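Local coordinates for protein putative thioesterase (Novosphingobium aromaticivorans, PDB 3CJY) that is a putative double-hotdog thioesterase that probably hydrolyses acyl-CoA thioesters and binds a calcium ion, at residues A[146-154]-A[164-172]. Sequence-based numbering, arbitrary orientation.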
loop_
_atom_site.group_PDB
_atom_site.type_symbol
_atom_site.label_atom_id
_atom_site.label_comp_id
_atom_site.label_asym_id
_atom_site.label_seq_id
_atom_site.Cartn_x
_atom_site.Cartn_y
_atom_site.Cartn_z
ATOM N N LEU A 146 3.206 -2.222 -23.643
ATOM C CA LEU A 146 3.062 -3.677 -23.512
ATOM C C LEU A 146 3.847 -4.450 -24.573
ATOM O O LEU A 146 4.218 -5.627 -24.368
ATOM C CB LEU A 146 1.593 -4.137 -23.506
ATOM C CG LEU A 146 0.806 -3.914 -22.219
ATOM C CD1 LEU A 146 -0.637 -4.425 -22.438
ATOM C CD2 LEU A 146 1.473 -4.606 -20.978
ATOM N N GLU A 147 4.050 -3.830 -25.726
ATOM C CA GLU A 147 4.761 -4.514 -26.842
ATOM C C GLU A 147 6.178 -4.848 -26.434
ATOM O O GLU A 147 6.815 -5.747 -26.989
ATOM C CB GLU A 147 4.807 -3.657 -28.127
ATOM C CG GLU A 147 3.467 -3.326 -28.705
ATOM C CD GLU A 147 3.527 -2.418 -29.934
ATOM O OE1 GLU A 147 4.611 -2.282 -30.549
ATOM O OE2 GLU A 147 2.474 -1.828 -30.272
ATOM N N GLY A 148 6.687 -4.098 -25.471
ATOM C CA GLY A 148 8.057 -4.288 -25.026
ATOM C C GLY A 148 8.224 -5.321 -23.920
ATOM O O GLY A 148 9.324 -5.526 -23.437
ATOM N N ILE A 149 7.148 -6.009 -23.578
ATOM C CA ILE A 149 7.208 -6.986 -22.516
ATOM C C ILE A 149 6.777 -8.341 -23.029
ATOM O O ILE A 149 5.763 -8.457 -23.714
ATOM C CB ILE A 149 6.247 -6.601 -21.352
ATOM C CG1 ILE A 149 6.481 -5.146 -20.893
ATOM C CG2 ILE A 149 6.404 -7.589 -20.208
ATOM C CD1 ILE A 149 7.918 -4.861 -20.396
ATOM N N GLU A 150 7.588 -9.351 -22.737
ATOM C CA GLU A 150 7.249 -10.723 -23.064
ATOM C C GLU A 150 6.432 -11.308 -21.894
ATOM O O GLU A 150 6.875 -11.282 -20.737
ATOM C CB GLU A 150 8.511 -11.547 -23.371
ATOM C CG GLU A 150 8.183 -12.968 -23.849
ATOM C CD GLU A 150 9.415 -13.743 -24.254
ATOM O OE1 GLU A 150 10.556 -13.230 -24.048
ATOM O OE2 GLU A 150 9.225 -14.873 -24.752
ATOM N N VAL A 151 5.230 -11.790 -22.192
ATOM C CA VAL A 151 4.316 -12.294 -21.153
ATOM C C VAL A 151 3.911 -13.720 -21.365
ATOM O O VAL A 151 3.468 -14.099 -22.455
ATOM C CB VAL A 151 3.025 -11.402 -21.092
ATOM C CG1 VAL A 151 2.095 -11.788 -19.972
ATOM C CG2 VAL A 151 3.356 -9.894 -21.003
ATOM N N ARG A 152 4.091 -14.522 -20.332
ATOM C CA ARG A 152 3.659 -15.894 -20.369
ATOM C C ARG A 152 2.713 -16.213 -19.208
ATOM O O ARG A 152 2.770 -15.604 -18.134
ATOM C CB ARG A 152 4.853 -16.808 -20.335
ATOM C CG ARG A 152 5.750 -16.596 -21.555
ATOM C CD ARG A 152 6.934 -17.536 -21.541
ATOM N NE ARG A 152 7.837 -17.250 -22.672
ATOM C CZ ARG A 152 9.006 -17.843 -22.829
ATOM N NH1 ARG A 152 9.393 -18.788 -21.999
ATOM N NH2 ARG A 152 9.788 -17.497 -23.829
ATOM N N GLU A 153 1.843 -17.185 -19.447
ATOM C CA GLU A 153 0.849 -17.600 -18.430
ATOM C C GLU A 153 1.474 -18.557 -17.432
ATOM O O GLU A 153 1.875 -19.657 -17.809
ATOM C CB GLU A 153 -0.317 -18.335 -19.074
ATOM C CG GLU A 153 -1.090 -17.582 -20.103
ATOM C CD GLU A 153 -1.978 -16.474 -19.534
ATOM O OE1 GLU A 153 -2.133 -16.417 -18.290
ATOM O OE2 GLU A 153 -2.543 -15.678 -20.346
ATOM N N ALA A 154 1.509 -18.183 -16.149
ATOM C CA ALA A 154 2.120 -19.045 -15.137
ATOM C C ALA A 154 1.095 -19.723 -14.222
ATOM O O ALA A 154 1.469 -20.496 -13.349
ATOM C CB ALA A 154 3.104 -18.225 -14.273
ATOM N N THR A 164 -4.122 -14.153 -10.685
ATOM C CA THR A 164 -3.475 -14.116 -12.014
ATOM C C THR A 164 -1.970 -14.171 -11.775
ATOM O O THR A 164 -1.414 -13.368 -11.005
ATOM C CB THR A 164 -3.879 -12.895 -12.828
ATOM O OG1 THR A 164 -5.281 -12.972 -13.149
ATOM C CG2 THR A 164 -3.039 -12.777 -14.112
ATOM N N ARG A 165 -1.336 -15.172 -12.382
ATOM C CA ARG A 165 0.123 -15.361 -12.292
ATOM C C ARG A 165 0.740 -15.371 -13.678
ATOM O O ARG A 165 0.403 -16.186 -14.523
ATOM C CB ARG A 165 0.462 -16.622 -11.533
ATOM C CG ARG A 165 -0.011 -16.613 -10.121
ATOM C CD ARG A 165 0.058 -17.938 -9.415
ATOM N NE ARG A 165 -0.053 -17.720 -7.985
ATOM C CZ ARG A 165 -0.591 -18.565 -7.134
ATOM N NH1 ARG A 165 -1.127 -19.683 -7.583
ATOM N NH2 ARG A 165 -0.615 -18.267 -5.847
ATOM N N LEU A 166 1.559 -14.355 -13.927
ATOM C CA LEU A 166 2.229 -14.165 -15.211
ATOM C C LEU A 166 3.754 -14.131 -15.052
ATOM O O LEU A 166 4.268 -13.561 -14.085
ATOM C CB LEU A 166 1.783 -12.803 -15.795
ATOM C CG LEU A 166 0.297 -12.596 -15.980
ATOM C CD1 LEU A 166 0.105 -11.134 -16.484
ATOM C CD2 LEU A 166 -0.237 -13.533 -16.984
ATOM N N TRP A 167 4.458 -14.717 -16.012
ATOM C CA TRP A 167 5.884 -14.513 -16.151
ATOM C C TRP A 167 6.045 -13.294 -17.073
ATOM O O TRP A 167 5.490 -13.234 -18.186
ATOM C CB TRP A 167 6.613 -15.720 -16.754
ATOM C CG TRP A 167 6.822 -16.866 -15.846
ATOM C CD1 TRP A 167 6.208 -18.076 -15.915
ATOM C CD2 TRP A 167 7.711 -16.928 -14.735
ATOM N NE1 TRP A 167 6.681 -18.900 -14.938
ATOM C CE2 TRP A 167 7.577 -18.217 -14.166
ATOM C CE3 TRP A 167 8.588 -16.042 -14.151
ATOM C CZ2 TRP A 167 8.347 -18.632 -13.063
ATOM C CZ3 TRP A 167 9.336 -16.451 -13.052
ATOM C CH2 TRP A 167 9.216 -17.723 -12.530
ATOM N N LEU A 168 6.836 -12.337 -16.621
ATOM C CA LEU A 168 7.098 -11.105 -17.364
ATOM C C LEU A 168 8.579 -10.894 -17.582
ATOM O O LEU A 168 9.376 -11.135 -16.712
ATOM C CB LEU A 168 6.573 -9.872 -16.610
ATOM C CG LEU A 168 5.096 -9.893 -16.239
ATOM C CD1 LEU A 168 4.807 -8.639 -15.359
ATOM C CD2 LEU A 168 4.189 -9.983 -17.459
ATOM N N ARG A 169 8.933 -10.454 -18.775
ATOM C CA ARG A 169 10.327 -10.187 -19.069
ATOM C C ARG A 169 10.429 -9.014 -20.026
ATOM O O ARG A 169 9.773 -9.018 -21.101
ATOM C CB ARG A 169 11.006 -11.406 -19.683
ATOM C CG ARG A 169 12.505 -11.121 -19.894
ATOM C CD ARG A 169 13.261 -12.313 -20.392
ATOM N NE ARG A 169 12.816 -12.844 -21.678
ATOM C CZ ARG A 169 13.334 -13.965 -22.198
ATOM N NH1 ARG A 169 14.293 -14.607 -21.545
ATOM N NH2 ARG A 169 12.906 -14.461 -23.360
ATOM N N ARG A 170 11.219 -8.026 -19.636
ATOM C CA ARG A 170 11.501 -6.878 -20.526
ATOM C C ARG A 170 12.319 -7.342 -21.719
ATOM O O ARG A 170 13.401 -7.968 -21.578
ATOM C CB ARG A 170 12.233 -5.747 -19.812
ATOM C CG ARG A 170 11.316 -4.952 -18.911
ATOM C CD ARG A 170 12.012 -3.988 -18.103
ATOM N NE ARG A 170 12.621 -2.986 -18.930
ATOM C CZ ARG A 170 12.922 -1.772 -18.481
ATOM N NH1 ARG A 170 12.626 -1.433 -17.230
ATOM N NH2 ARG A 170 13.475 -0.888 -19.295
ATOM N N LYS A 171 11.818 -7.025 -22.904
ATOM C CA LYS A 171 12.519 -7.396 -24.127
ATOM C C LYS A 171 13.845 -6.645 -24.267
ATOM O O LYS A 171 14.724 -7.079 -24.997
ATOM C CB LYS A 171 11.626 -7.179 -25.361
ATOM C CG LYS A 171 10.439 -8.208 -25.438
ATOM C CD LYS A 171 9.521 -7.959 -26.641
ATOM C CE LYS A 171 8.206 -8.696 -26.523
ATOM N NZ LYS A 171 7.379 -8.458 -27.763
ATOM N N ASP A 172 13.957 -5.514 -23.591
ATOM C CA ASP A 172 15.168 -4.700 -23.669
ATOM C C ASP A 172 16.288 -5.154 -22.722
ATOM O O ASP A 172 17.362 -4.544 -22.660
ATOM C CB ASP A 172 14.857 -3.212 -23.497
ATOM C CG ASP A 172 14.392 -2.862 -22.119
ATOM O OD1 ASP A 172 14.393 -3.727 -21.214
ATOM O OD2 ASP A 172 14.008 -1.690 -21.953
HETATM O O HOH W 1 11.444 -3.814 -22.904
HETATM O O HOH W 2 12.125 -11.009 -23.399
HETATM O O HOH W 3 -1.917 -18.114 -16.213
#
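E150 and R169 leave the sheet side by side, pointing the same way, and meet through one carboxylate oxygen and the edge of the guanidinium. NH2 of R169 donates to OE1 of E150 at 2.7 Å, on the syn side and close to the guanidinium plane, while NE reaches that oxygen only weakly; the two flat groups are turned 50° against each other. A water bridges E150 OE1 and R169 NE. The second oxygen, OE2, takes NH2 of R152 from above the carboxylate plane at 2.8 Å, so the acid sits between two arginines whose NH2 atoms are 4.4 Å apart. With an alanine here in place of E150, R152 and R169 would probably lose the carboxylate they share, and their like charges would be left close together without it. R152 has a further acidic partner in D128.

The backbones beneath form an antiparallel hairpin, strand 149-153 with strand 163-170, in the C-terminal hotdog domain; E150–R169 and R152–W167 are its hydrogen-bonded pairs. Strand 220-230 lies along the other edge of strand 163-170.

On the opposite face V151 and L168 run alongside each other, CD2 of the leucine lying against both valine methyls, 3.6 Å from CG2. A chi1 of -175° swings CG1 of V151 away from its own N, and from there it also approaches CD1 of L166, whose side chain crosses at a slant. Next along, I149 CD1 rests on CG of R170 at 3.7 Å, and F184 of helix 178-185 packs on I149, L168 and R170.

At the A154 end, its methyl touches CD1 of the W167 indole at 3.5 Å; the indole NE1 is hydrogen-bonded to the carbonyl of P125. At the other end K171 stretches its extended chain past G148 and donates from NZ to the carbonyl O of E147 at 2.9 Å.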